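Local coordinates for protein 2,3-dimethylmalate lyase (Aspergillus niger, PDB 3FA4) that belongs to the phosphoenolpyruvate phosphomutase family of lyases and related enzymes, adopts a TIM-barrel fold and binds a magnesium ion, at residues 33-38 with 75-80; 43-48 with 241-246; 157-162 with 206-211; 190-195 with 210-215; 196-201 with 229-234. All coordinates share one frame; numbering follows the deposited sequence.

Contact 1. Residues 33-38 with 75-80; sequences VALSAG and SNISPS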
# COMPACT_ATOMS: atom_id res chain seq x y z
N VAL B 33 -8.71 -21.46 6.92
CA VAL B 33 -9.48 -22.35 7.84
C VAL B 33 -10.95 -22.58 7.41
O VAL B 33 -11.43 -23.72 7.33
CB VAL B 33 -9.40 -21.86 9.28
CG1 VAL B 33 -10.13 -22.75 10.17
CG2 VAL B 33 -7.89 -21.72 9.75
N ALA B 34 -11.67 -21.51 7.11
CA ALA B 34 -13.06 -21.60 6.66
C ALA B 34 -13.19 -22.36 5.33
O ALA B 34 -14.12 -23.17 5.16
CB ALA B 34 -13.63 -20.18 6.51
N LEU B 35 -12.31 -22.08 4.37
CA LEU B 35 -12.31 -22.82 3.13
C LEU B 35 -12.05 -24.38 3.33
O LEU B 35 -12.67 -25.19 2.64
CB LEU B 35 -11.27 -22.22 2.17
CG LEU B 35 -11.62 -21.26 1.03
CD1 LEU B 35 -13.09 -20.84 0.89
CD2 LEU B 35 -10.62 -20.06 0.93
N SER B 36 -11.14 -24.74 4.25
CA SER B 36 -10.77 -26.12 4.53
C SER B 36 -11.92 -26.87 5.18
O SER B 36 -11.92 -28.12 5.18
CB SER B 36 -9.59 -26.17 5.51
OG SER B 36 -8.45 -25.49 5.02
N ALA B 37 -12.87 -26.12 5.77
CA ALA B 37 -13.98 -26.69 6.50
C ALA B 37 -15.09 -26.90 5.48
O ALA B 37 -16.02 -27.67 5.66
CB ALA B 37 -14.40 -25.77 7.61
N GLY B 38 -14.95 -26.28 4.32
CA GLY B 38 -15.82 -26.70 3.23
C GLY B 38 -16.90 -25.70 2.95
O GLY B 38 -17.85 -26.03 2.24
N SER B 75 -10.60 -12.94 -1.68
CA SER B 75 -11.15 -13.41 -2.92
C SER B 75 -10.23 -14.31 -3.73
O SER B 75 -10.72 -15.13 -4.49
CB SER B 75 -11.52 -12.23 -3.80
OG SER B 75 -12.41 -11.34 -3.15
N ASN B 76 -8.92 -14.16 -3.60
CA ASN B 76 -8.04 -14.88 -4.48
C ASN B 76 -7.32 -16.03 -3.87
O ASN B 76 -6.52 -16.62 -4.51
CB ASN B 76 -7.12 -13.91 -5.21
CG ASN B 76 -7.83 -13.22 -6.37
OD1 ASN B 76 -8.11 -13.82 -7.38
ND2 ASN B 76 -8.17 -11.97 -6.17
N ILE B 77 -7.60 -16.34 -2.62
CA ILE B 77 -7.28 -17.62 -1.99
C ILE B 77 -7.89 -18.82 -2.74
O ILE B 77 -7.15 -19.73 -3.15
CB ILE B 77 -7.60 -17.63 -0.44
CG1 ILE B 77 -6.60 -16.70 0.21
CG2 ILE B 77 -7.31 -19.05 0.17
CD1 ILE B 77 -6.91 -16.26 1.60
N SER B 78 -9.21 -18.75 -2.98
CA SER B 78 -9.98 -19.72 -3.82
C SER B 78 -10.82 -18.81 -4.74
O SER B 78 -11.87 -18.36 -4.31
CB SER B 78 -10.86 -20.62 -2.92
OG SER B 78 -11.77 -21.47 -3.68
N PRO B 79 -10.32 -18.43 -5.97
CA PRO B 79 -11.09 -17.50 -6.85
C PRO B 79 -12.54 -17.92 -7.31
O PRO B 79 -13.32 -17.09 -7.78
CB PRO B 79 -10.17 -17.28 -8.08
CG PRO B 79 -8.84 -17.95 -7.75
CD PRO B 79 -9.01 -18.84 -6.56
N SER B 80 -12.91 -19.19 -7.17
CA SER B 80 -14.20 -19.60 -7.64
C SER B 80 -15.15 -19.62 -6.49
O SER B 80 -16.35 -19.88 -6.68
CB SER B 80 -14.14 -20.97 -8.28
OG SER B 80 -13.68 -21.93 -7.33
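In the outer helical layer of the TIM barrel, L35 near the end of helix 28-37 packs on I77 and S78, in the loop that leads from helix 64-75 to strand 83-86. The contact is small and lies near the surface, burying 108 Å² in all. It is apolar in character and is carried by one branch of the leucine. L35 CD2 lies 3.5 Å from I77 CG2, the two side chains crossing at a slant. The isoleucine presents this methyl because CG2 stands opposite the backbone N, while CG1 turns beside it (chi1 -69°). The same L35 CD2 also rests on S78, 3.9 Å from its CB. The leucine holds an unusual shape: its chi2 of 3° is close to eclipsed, which suggests some strain in this surface position. S78 offers its methylene to the leucine, and its hydroxyl is engaged elsewhere, with T81. Around this pair, L35 also leans on L42 of strand 42-44, and I77 on A31 and R32 of helix 28-37. The helix then ends at G38, whose positive phi completes a Schellman motif. Another face of helix 28-37 belongs to the assembly, since V33 packs on R251 and A34 on M254, both of a second subunit. The contact joins the 75-80 loop to the last turn of helix 28-37. In addition to CD2, the branch point of the leucine takes part, with L35 CG 4.1 Å from S78 CB.

Contact 2. Residues 43-48 with 241-246; sequences YMTGAG and AALGPA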
# COMPACT_ATOMS: atom_id res chain seq x y z
N TYR B 43 -17.35 -14.24 3.97
CA TYR B 43 -17.76 -12.89 4.18
C TYR B 43 -16.58 -12.19 4.79
O TYR B 43 -16.18 -12.59 5.86
CB TYR B 43 -19.00 -12.82 5.14
CG TYR B 43 -19.32 -11.45 5.58
CD1 TYR B 43 -19.76 -10.47 4.67
CD2 TYR B 43 -19.07 -11.08 6.87
CE1 TYR B 43 -20.00 -9.16 5.07
CE2 TYR B 43 -19.28 -9.74 7.29
CZ TYR B 43 -19.73 -8.81 6.40
OH TYR B 43 -19.94 -7.56 6.89
N MET B 44 -16.06 -11.13 4.15
CA MET B 44 -15.02 -10.30 4.78
C MET B 44 -15.61 -9.30 5.67
O MET B 44 -16.21 -8.32 5.19
CB MET B 44 -14.18 -9.57 3.75
CG MET B 44 -13.00 -8.91 4.35
SD MET B 44 -12.12 -7.83 3.24
CE MET B 44 -13.03 -6.26 3.52
N THR B 45 -15.41 -9.46 6.96
CA THR B 45 -15.95 -8.52 7.93
C THR B 45 -15.05 -7.27 8.05
O THR B 45 -13.81 -7.37 8.10
CB THR B 45 -16.09 -9.21 9.31
OG1 THR B 45 -16.20 -8.24 10.36
CG2 THR B 45 -14.85 -10.07 9.64
N GLY B 46 -15.66 -6.08 8.13
CA GLY B 46 -14.89 -4.88 8.24
C GLY B 46 -14.46 -4.71 9.69
O GLY B 46 -13.45 -4.13 9.93
N ALA B 47 -15.23 -5.26 10.65
CA ALA B 47 -14.85 -5.12 12.06
C ALA B 47 -13.58 -5.91 12.31
O ALA B 47 -12.69 -5.43 12.99
CB ALA B 47 -15.97 -5.55 13.00
N GLY B 48 -13.49 -7.09 11.70
CA GLY B 48 -12.32 -7.93 11.73
C GLY B 48 -11.09 -7.43 10.99
O GLY B 48 -9.97 -7.73 11.44
N ALA B 241 -17.70 -15.70 13.25
CA ALA B 241 -17.47 -17.15 13.31
C ALA B 241 -16.02 -17.50 13.63
O ALA B 241 -15.75 -18.48 14.29
CB ALA B 241 -17.92 -17.82 11.99
N ALA B 242 -15.08 -16.64 13.21
CA ALA B 242 -13.64 -16.85 13.32
C ALA B 242 -13.05 -15.98 14.41
O ALA B 242 -12.18 -16.41 15.18
CB ALA B 242 -12.98 -16.55 11.95
N LEU B 243 -13.55 -14.76 14.52
CA LEU B 243 -13.00 -13.77 15.48
C LEU B 243 -13.21 -14.18 16.92
O LEU B 243 -12.27 -14.13 17.73
CB LEU B 243 -13.62 -12.39 15.30
CG LEU B 243 -13.12 -11.50 14.19
CD1 LEU B 243 -14.16 -10.48 13.75
CD2 LEU B 243 -11.92 -10.78 14.64
N GLY B 244 -14.42 -14.56 17.27
CA GLY B 244 -14.72 -14.90 18.65
C GLY B 244 -13.81 -16.00 19.13
O GLY B 244 -13.04 -15.76 20.04
N PRO B 245 -13.91 -17.22 18.54
CA PRO B 245 -12.96 -18.30 18.77
C PRO B 245 -11.49 -17.88 18.77
O PRO B 245 -10.79 -18.24 19.69
CB PRO B 245 -13.25 -19.21 17.59
CG PRO B 245 -14.78 -19.15 17.50
CD PRO B 245 -14.97 -17.65 17.61
N ALA B 246 -11.02 -17.10 17.78
CA ALA B 246 -9.60 -16.76 17.73
C ALA B 246 -9.17 -15.94 18.90
O ALA B 246 -8.09 -16.21 19.38
CB ALA B 246 -9.17 -16.09 16.45
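L243, the first residue of helix 243-260, meets T45 and G48 where strand 42-44 of the TIM barrel passes into helix 46-54. Apolar contact is what joins the two segments, and it is made by the leucine's two methyl groups. L243 CD1 sits 3.7 Å from G48 CA, and L243 CD2 lies 4.1 Å from that same CA. With no side chain on G48, the backbone of the first helical turn itself forms the surface on which the isobutyl group lies. The second apolar meeting is tip to tip: the methyl T45 CG2 and L243 CD1 face each other at 4.2 Å. All three residues are buried. Hydrogen bonds of the T45 hydroxyl shape the surface that L243 meets. T45 is the N-cap of helix 46-54, with OG1 opposite its own backbone N (chi1 162°), a torsion that turns the hydroxyl toward the helix start and leaves CG2 for the leucine. G48 N donates to T45 OG1 in a nearly straight bond of 3.2 Å (171°), and A47 N adds a weak, strongly bent one. The T45 side chain is about 7 Å from the magnesium ion, whose ligands include D86 and D88, and the backbone of M44 is bonded to that of D86 on the adjacent strand. L243 also packs on L29 of a second subunit. Besides the CA of G48, the leucine approaches its amide, with L243 CD1 4.0 Å from G48 N.

Contact 3. Residues 157-162 with 206-211; sequences VIARTD and AGWPLL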
# COMPACT_ATOMS: atom_id res chain seq x y z
N VAL B 157 -24.42 -5.84 -5.78
CA VAL B 157 -24.59 -4.70 -4.88
C VAL B 157 -25.59 -5.02 -3.77
O VAL B 157 -26.77 -5.26 -4.02
CB VAL B 157 -24.96 -3.39 -5.65
CG1 VAL B 157 -24.96 -2.25 -4.70
CG2 VAL B 157 -23.87 -3.09 -6.70
N ILE B 158 -25.09 -5.08 -2.55
CA ILE B 158 -25.98 -5.27 -1.41
C ILE B 158 -26.27 -3.92 -0.79
O ILE B 158 -25.32 -3.21 -0.54
CB ILE B 158 -25.41 -6.25 -0.40
CG1 ILE B 158 -24.92 -7.54 -1.12
CG2 ILE B 158 -26.47 -6.49 0.66
CD1 ILE B 158 -24.45 -8.71 -0.26
N ALA B 159 -27.56 -3.57 -0.59
CA ALA B 159 -28.00 -2.33 0.03
C ALA B 159 -28.30 -2.58 1.51
O ALA B 159 -29.20 -3.30 1.87
CB ALA B 159 -29.24 -1.74 -0.71
N ARG B 160 -27.47 -2.03 2.39
CA ARG B 160 -27.65 -2.14 3.81
C ARG B 160 -28.25 -0.85 4.38
O ARG B 160 -27.93 0.27 3.93
CB ARG B 160 -26.28 -2.41 4.43
CG ARG B 160 -26.31 -2.40 5.90
CD ARG B 160 -25.00 -2.76 6.41
NE ARG B 160 -24.76 -2.10 7.68
CZ ARG B 160 -23.97 -2.57 8.64
NH1 ARG B 160 -23.31 -3.70 8.47
NH2 ARG B 160 -23.83 -1.88 9.75
N THR B 161 -29.11 -1.02 5.37
CA THR B 161 -29.65 0.07 6.11
C THR B 161 -29.50 -0.11 7.60
O THR B 161 -29.79 -1.19 8.18
CB THR B 161 -31.08 0.47 5.73
OG1 THR B 161 -31.45 1.64 6.46
CG2 THR B 161 -32.15 -0.70 5.88
N ASP B 162 -28.91 0.94 8.19
CA ASP B 162 -28.66 0.95 9.61
C ASP B 162 -29.70 1.77 10.33
O ASP B 162 -29.47 2.16 11.48
CB ASP B 162 -27.25 1.46 9.91
CG ASP B 162 -26.19 0.48 9.47
OD1 ASP B 162 -25.86 -0.46 10.22
OD2 ASP B 162 -25.73 0.60 8.35
N ALA B 206 -40.81 -8.84 -0.78
CA ALA B 206 -41.00 -10.14 -1.44
C ALA B 206 -40.38 -10.16 -2.80
O ALA B 206 -40.55 -9.22 -3.65
CB ALA B 206 -42.53 -10.47 -1.57
N GLY B 207 -39.70 -11.26 -3.06
CA GLY B 207 -39.14 -11.45 -4.41
C GLY B 207 -37.77 -10.83 -4.59
O GLY B 207 -37.13 -11.10 -5.58
N TRP B 208 -37.32 -10.01 -3.65
CA TRP B 208 -35.95 -9.42 -3.66
C TRP B 208 -35.10 -10.18 -2.65
O TRP B 208 -35.57 -10.31 -1.55
CB TRP B 208 -36.00 -7.97 -3.17
CG TRP B 208 -34.82 -7.13 -3.51
CD1 TRP B 208 -34.11 -7.13 -4.67
CD2 TRP B 208 -34.25 -6.07 -2.69
NE1 TRP B 208 -33.13 -6.12 -4.62
CE2 TRP B 208 -33.21 -5.48 -3.42
CE3 TRP B 208 -34.55 -5.57 -1.39
CZ2 TRP B 208 -32.47 -4.44 -2.92
CZ3 TRP B 208 -33.83 -4.51 -0.90
CH2 TRP B 208 -32.80 -3.96 -1.65
N PRO B 209 -33.86 -10.64 -3.01
CA PRO B 209 -33.05 -11.40 -2.06
C PRO B 209 -32.65 -10.59 -0.86
O PRO B 209 -32.30 -9.39 -0.97
CB PRO B 209 -31.80 -11.82 -2.88
CG PRO B 209 -32.18 -11.65 -4.26
CD PRO B 209 -33.17 -10.54 -4.31
N LEU B 210 -32.74 -11.22 0.29
CA LEU B 210 -32.28 -10.60 1.49
C LEU B 210 -31.25 -11.39 2.22
O LEU B 210 -31.12 -12.56 2.01
CB LEU B 210 -33.41 -10.15 2.39
CG LEU B 210 -34.64 -9.45 1.83
CD1 LEU B 210 -35.68 -9.36 2.85
CD2 LEU B 210 -34.34 -8.11 1.35
N LEU B 211 -30.49 -10.69 3.04
CA LEU B 211 -29.34 -11.20 3.71
C LEU B 211 -29.59 -11.02 5.18
O LEU B 211 -29.89 -9.94 5.60
CB LEU B 211 -28.10 -10.39 3.32
CG LEU B 211 -26.73 -10.67 3.94
CD1 LEU B 211 -25.69 -10.31 2.99
CD2 LEU B 211 -26.49 -10.00 5.22
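This is a buried apolar contact between second-neighbour parts of the barrel wall: I158 and A159 of strand 156-161 meet L211 of strand 211-213 and W208 in the loop before it. The two pairs use opposite sides of strand 156-161, as expected of consecutive strand residues. In the first, the terminal methyl I158 CD1 is 3.8 Å from L211 CD1, and the side chains cross at about a right angle. The isoleucine reaches its partner through an extended outer bond (chi2 -174°), which carries CD1 beyond the bulk of the residue. In the second pair the indole is met at its rim: A159 CB lies near the ring plane, 4.3 Å from W208 CH2. The ring is anchored at the other end, where W208 NE1 donates to the carbonyl of A184. Toward the end of the strand, R160 forms a side-on salt bridge with D162, just beyond it, with R160 NE 2.9 Å from D162 OD2 in a fairly straight bond (167°). D162 has a second cationic partner, K129. Strand 186-189 runs between the two segments in the sheet, and its F188 touches both I158 and L211. On the other side, helix 169-181 covers the second pair, with A179 against A159 and R180 against W208.

Contact 4. Residues 190-195 with 210-215; sequences EGITSR and LLLNMV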
# COMPACT_ATOMS: atom_id res chain seq x y z
N GLU B 190 -30.06 -4.36 8.97
CA GLU B 190 -29.15 -4.58 10.06
C GLU B 190 -29.90 -4.59 11.36
O GLU B 190 -30.72 -3.70 11.66
CB GLU B 190 -28.03 -3.53 10.06
CG GLU B 190 -27.08 -3.54 11.35
CD GLU B 190 -26.19 -4.82 11.48
OE1 GLU B 190 -26.45 -5.84 10.81
OE2 GLU B 190 -25.26 -4.82 12.30
N GLY B 191 -29.63 -5.62 12.13
CA GLY B 191 -30.18 -5.72 13.48
C GLY B 191 -31.65 -6.00 13.63
O GLY B 191 -32.30 -5.47 14.53
N ILE B 192 -32.17 -6.87 12.75
CA ILE B 192 -33.53 -7.34 12.90
C ILE B 192 -33.72 -7.77 14.36
O ILE B 192 -32.89 -8.49 14.89
CB ILE B 192 -33.80 -8.48 11.92
CG1 ILE B 192 -33.85 -7.92 10.51
CG2 ILE B 192 -35.12 -9.22 12.31
CD1 ILE B 192 -33.26 -8.85 9.54
N THR B 193 -34.79 -7.30 15.02
CA THR B 193 -34.99 -7.55 16.47
C THR B 193 -35.79 -8.78 16.95
O THR B 193 -35.81 -9.07 18.14
CB THR B 193 -35.55 -6.32 17.17
OG1 THR B 193 -36.85 -6.04 16.68
CG2 THR B 193 -34.64 -5.12 16.91
N SER B 194 -36.49 -9.46 16.05
CA SER B 194 -37.21 -10.69 16.38
C SER B 194 -37.31 -11.58 15.13
O SER B 194 -37.06 -11.13 14.01
CB SER B 194 -38.64 -10.39 16.80
OG SER B 194 -39.35 -9.96 15.66
N ARG B 195 -37.71 -12.85 15.33
CA ARG B 195 -38.05 -13.74 14.22
C ARG B 195 -39.27 -13.24 13.50
O ARG B 195 -39.46 -13.48 12.32
CB ARG B 195 -38.31 -15.14 14.74
CG ARG B 195 -37.09 -15.85 15.26
CD ARG B 195 -37.44 -17.32 15.68
NE ARG B 195 -36.52 -17.59 16.75
CZ ARG B 195 -35.41 -18.30 16.66
NH1 ARG B 195 -35.12 -19.00 15.58
NH2 ARG B 195 -34.62 -18.39 17.71
N LEU B 210 -32.74 -11.22 0.29
CA LEU B 210 -32.28 -10.60 1.49
C LEU B 210 -31.25 -11.39 2.22
O LEU B 210 -31.12 -12.56 2.01
CB LEU B 210 -33.41 -10.15 2.39
CG LEU B 210 -34.64 -9.45 1.83
CD1 LEU B 210 -35.68 -9.36 2.85
CD2 LEU B 210 -34.34 -8.11 1.35
N LEU B 211 -30.49 -10.69 3.04
CA LEU B 211 -29.34 -11.20 3.71
C LEU B 211 -29.59 -11.02 5.18
O LEU B 211 -29.89 -9.94 5.60
CB LEU B 211 -28.10 -10.39 3.32
CG LEU B 211 -26.73 -10.67 3.94
CD1 LEU B 211 -25.69 -10.31 2.99
CD2 LEU B 211 -26.49 -10.00 5.22
N LEU B 212 -29.48 -12.08 5.94
CA LEU B 212 -29.48 -11.98 7.37
C LEU B 212 -28.11 -11.85 7.99
O LEU B 212 -27.27 -12.66 7.80
CB LEU B 212 -30.26 -13.13 7.99
CG LEU B 212 -30.28 -13.32 9.50
CD1 LEU B 212 -31.00 -12.27 10.18
CD2 LEU B 212 -30.82 -14.63 9.84
N ASN B 213 -27.92 -10.82 8.77
CA ASN B 213 -26.72 -10.71 9.57
C ASN B 213 -26.75 -11.36 10.99
O ASN B 213 -27.33 -10.82 11.99
CB ASN B 213 -26.27 -9.27 9.67
CG ASN B 213 -24.91 -9.14 10.35
OD1 ASN B 213 -24.03 -10.05 10.31
ND2 ASN B 213 -24.73 -7.99 11.01
N MET B 214 -26.10 -12.51 11.09
CA MET B 214 -26.20 -13.30 12.29
C MET B 214 -24.96 -13.17 13.17
O MET B 214 -24.07 -14.01 13.19
CB MET B 214 -26.49 -14.78 11.95
CG MET B 214 -26.94 -15.62 13.15
SD MET B 214 -28.50 -15.03 13.78
CE MET B 214 -27.96 -13.93 15.08
N VAL B 215 -24.91 -12.08 13.88
CA VAL B 215 -23.97 -11.93 14.96
C VAL B 215 -24.73 -12.34 16.23
O VAL B 215 -25.71 -11.68 16.60
CB VAL B 215 -23.46 -10.53 15.06
CG1 VAL B 215 -22.33 -10.53 16.11
CG2 VAL B 215 -22.93 -10.12 13.77
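E190 and N213 meet at the C-terminal ends of neighbouring TIM-barrel strands, 186-189 and 211-213, joined by a beta-alpha-beta crossover through helix 195-204. Their polar ends share one good hydrogen bond: N213 ND2 donates to E190 OE1 over 2.8 Å at 166°. The oxygen accepts through its syn lone pair and lies almost in the amide plane, with carboxylate and amide planes only 15° apart. Conformation makes this possible. The glutamate starts out with CG opposite its backbone N, then bends at chi2 (67°), which folds the carboxylate back toward the asparagine instead of letting it run straight on. N213 likewise holds CG opposite its backbone N, which turns its amide toward the glutamate. This bond would restrain rotation of both flat groups. The E190 side chain touches D162 and is about 9 Å from the magnesium ion. A second, apolar pair accompanies it. I192 and L212 cross at about a right angle, and I192 also leans on M197 and A198 of helix 195-204, whose N-cap is S194. Only the tips of this pair meet, with the methyls I192 CD1 and L212 CD1 4.1 Å apart.

Contact 5. Residues 196-201 with 229-234; sequences EMARQV and KEMGFR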
# COMPACT_ATOMS: atom_id res chain seq x y z
N GLU B 196 -40.11 -12.51 14.22
CA GLU B 196 -41.32 -11.97 13.65
C GLU B 196 -41.00 -10.85 12.67
O GLU B 196 -41.56 -10.82 11.59
CB GLU B 196 -42.27 -11.51 14.76
CG GLU B 196 -43.61 -10.99 14.24
CD GLU B 196 -44.52 -10.54 15.37
OE1 GLU B 196 -44.08 -9.68 16.22
OE2 GLU B 196 -45.66 -11.03 15.42
N MET B 197 -40.09 -9.97 13.03
CA MET B 197 -39.63 -8.92 12.10
C MET B 197 -38.87 -9.47 10.91
O MET B 197 -38.88 -8.85 9.83
CB MET B 197 -38.77 -7.88 12.82
CG MET B 197 -38.31 -6.76 11.96
SD MET B 197 -37.21 -5.64 12.79
CE MET B 197 -38.44 -4.69 13.66
N ALA B 198 -38.23 -10.63 11.07
CA ALA B 198 -37.51 -11.27 9.97
C ALA B 198 -38.45 -11.92 8.96
O ALA B 198 -38.18 -11.87 7.76
CB ALA B 198 -36.52 -12.28 10.53
N ARG B 199 -39.53 -12.53 9.43
CA ARG B 199 -40.57 -12.98 8.54
C ARG B 199 -41.29 -11.81 7.81
O ARG B 199 -41.42 -11.86 6.62
CB ARG B 199 -41.54 -13.88 9.28
CG ARG B 199 -40.88 -15.14 9.86
CD ARG B 199 -41.95 -16.16 10.44
NE ARG B 199 -41.20 -17.12 11.21
CZ ARG B 199 -41.11 -17.13 12.54
NH1 ARG B 199 -41.83 -16.27 13.29
NH2 ARG B 199 -40.30 -18.02 13.12
N GLN B 200 -41.67 -10.74 8.53
CA GLN B 200 -42.27 -9.54 7.91
C GLN B 200 -41.40 -8.95 6.78
O GLN B 200 -41.94 -8.61 5.69
CB GLN B 200 -42.62 -8.46 8.95
CG GLN B 200 -43.59 -7.40 8.44
CD GLN B 200 -44.92 -8.02 8.08
OE1 GLN B 200 -45.44 -7.89 6.96
NE2 GLN B 200 -45.46 -8.77 9.02
N VAL B 201 -40.09 -8.82 6.99
CA VAL B 201 -39.27 -8.08 6.01
C VAL B 201 -39.08 -8.89 4.75
O VAL B 201 -39.00 -8.31 3.67
CB VAL B 201 -37.92 -7.50 6.57
CG1 VAL B 201 -36.96 -8.60 6.87
CG2 VAL B 201 -37.29 -6.46 5.62
N LYS B 229 -32.98 -20.03 5.81
CA LYS B 229 -33.30 -20.44 4.47
C LYS B 229 -34.80 -20.64 4.25
O LYS B 229 -35.35 -20.21 3.23
CB LYS B 229 -32.62 -21.76 4.17
CG LYS B 229 -32.83 -22.21 2.71
CD LYS B 229 -32.64 -23.70 2.67
CE LYS B 229 -33.01 -24.18 1.28
NZ LYS B 229 -31.76 -24.40 0.47
N GLU B 230 -35.43 -21.29 5.24
CA GLU B 230 -36.86 -21.55 5.36
C GLU B 230 -37.70 -20.34 5.68
O GLU B 230 -38.83 -20.27 5.21
CB GLU B 230 -37.06 -22.62 6.38
CG GLU B 230 -36.52 -23.95 5.86
CD GLU B 230 -36.39 -25.02 6.93
OE1 GLU B 230 -36.72 -24.81 8.14
OE2 GLU B 230 -36.00 -26.12 6.52
N MET B 231 -37.17 -19.36 6.42
CA MET B 231 -37.89 -18.10 6.51
C MET B 231 -37.92 -17.45 5.12
O MET B 231 -38.78 -16.65 4.84
CB MET B 231 -37.26 -17.09 7.49
CG MET B 231 -37.28 -17.48 8.88
SD MET B 231 -36.38 -16.31 9.85
CE MET B 231 -37.00 -16.72 11.54
N GLY B 232 -36.94 -17.73 4.28
CA GLY B 232 -36.90 -17.14 2.95
C GLY B 232 -35.76 -16.23 2.65
O GLY B 232 -35.78 -15.55 1.61
N PHE B 233 -34.72 -16.18 3.50
CA PHE B 233 -33.50 -15.34 3.20
C PHE B 233 -32.72 -16.04 2.14
O PHE B 233 -32.89 -17.27 1.92
CB PHE B 233 -32.61 -15.19 4.42
CG PHE B 233 -33.15 -14.27 5.45
CD1 PHE B 233 -33.86 -14.76 6.53
CD2 PHE B 233 -33.00 -12.87 5.30
CE1 PHE B 233 -34.40 -13.88 7.48
CE2 PHE B 233 -33.52 -11.99 6.25
CZ PHE B 233 -34.21 -12.48 7.34
N ARG B 234 -31.88 -15.30 1.46
CA ARG B 234 -31.04 -15.82 0.42
C ARG B 234 -29.59 -15.91 0.82
O ARG B 234 -28.86 -16.64 0.25
CB ARG B 234 -31.22 -15.06 -0.85
CG ARG B 234 -32.61 -15.05 -1.29
CD ARG B 234 -33.08 -16.39 -1.81
NE ARG B 234 -32.96 -16.36 -3.24
CZ ARG B 234 -32.10 -17.05 -3.96
NH1 ARG B 234 -31.29 -17.91 -3.43
NH2 ARG B 234 -32.08 -16.85 -5.24
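A198 of helix 195-204 touches M231 at the end of helix 225-231 and F233 just after it, and is the first residue of 196-201 to do so. Its methyl meets the phenyl ring at the rim and near its plane, with A198 CB 3.9 Å from F233 CZ. The methionine sulfur comes to the same methyl, M231 SD lying 4.1 Å from A198 CB and also near the plane of the F233 ring. One residue on, R199 sends its extended side chain past the methionine at about a right angle, and R199 NH2 stands 3.9 Å from M231 CE. M231 reaches both neighbours because its chain is stretched out beyond CG (chi2 174°, chi3 163°). Between the two partners, G232 is the C-prime residue of a Schellman motif, so the chain turns sharply there and both M231 and F233 can face helix 195-204. I202 of that helix touches both as well. Helix 195-204 is therefore joined to the end of helix 225-231 and the residues that follow by van der Waals contact, buried around A198 and F233, with the exposed R199 touching the M231 methyl.

In the fold
The five contacts span the TIM barrel. Contact 1 (33-38 with 75-80) and contact 2 (43-48 with 241-246), centres 15 Å apart, alternate along the chain and both border the second subunit. Contacts 3, 4 and 5 all nest inside the long loop closed by contact 2. They form a cluster with centres 9 to 12 Å apart: contacts 3 and 4 lie on the opposite side of the chain's centre from contact 1, and contact 5 adjoins them. Contacts 3 and 4 share L210 and L211, and the L210 carbonyl, close to R234 N, ties both to contact 5. Contacts 2, 3 and 4 reach the same sheet, so the barrel sheet connects contact 2 with contacts 3 and 4.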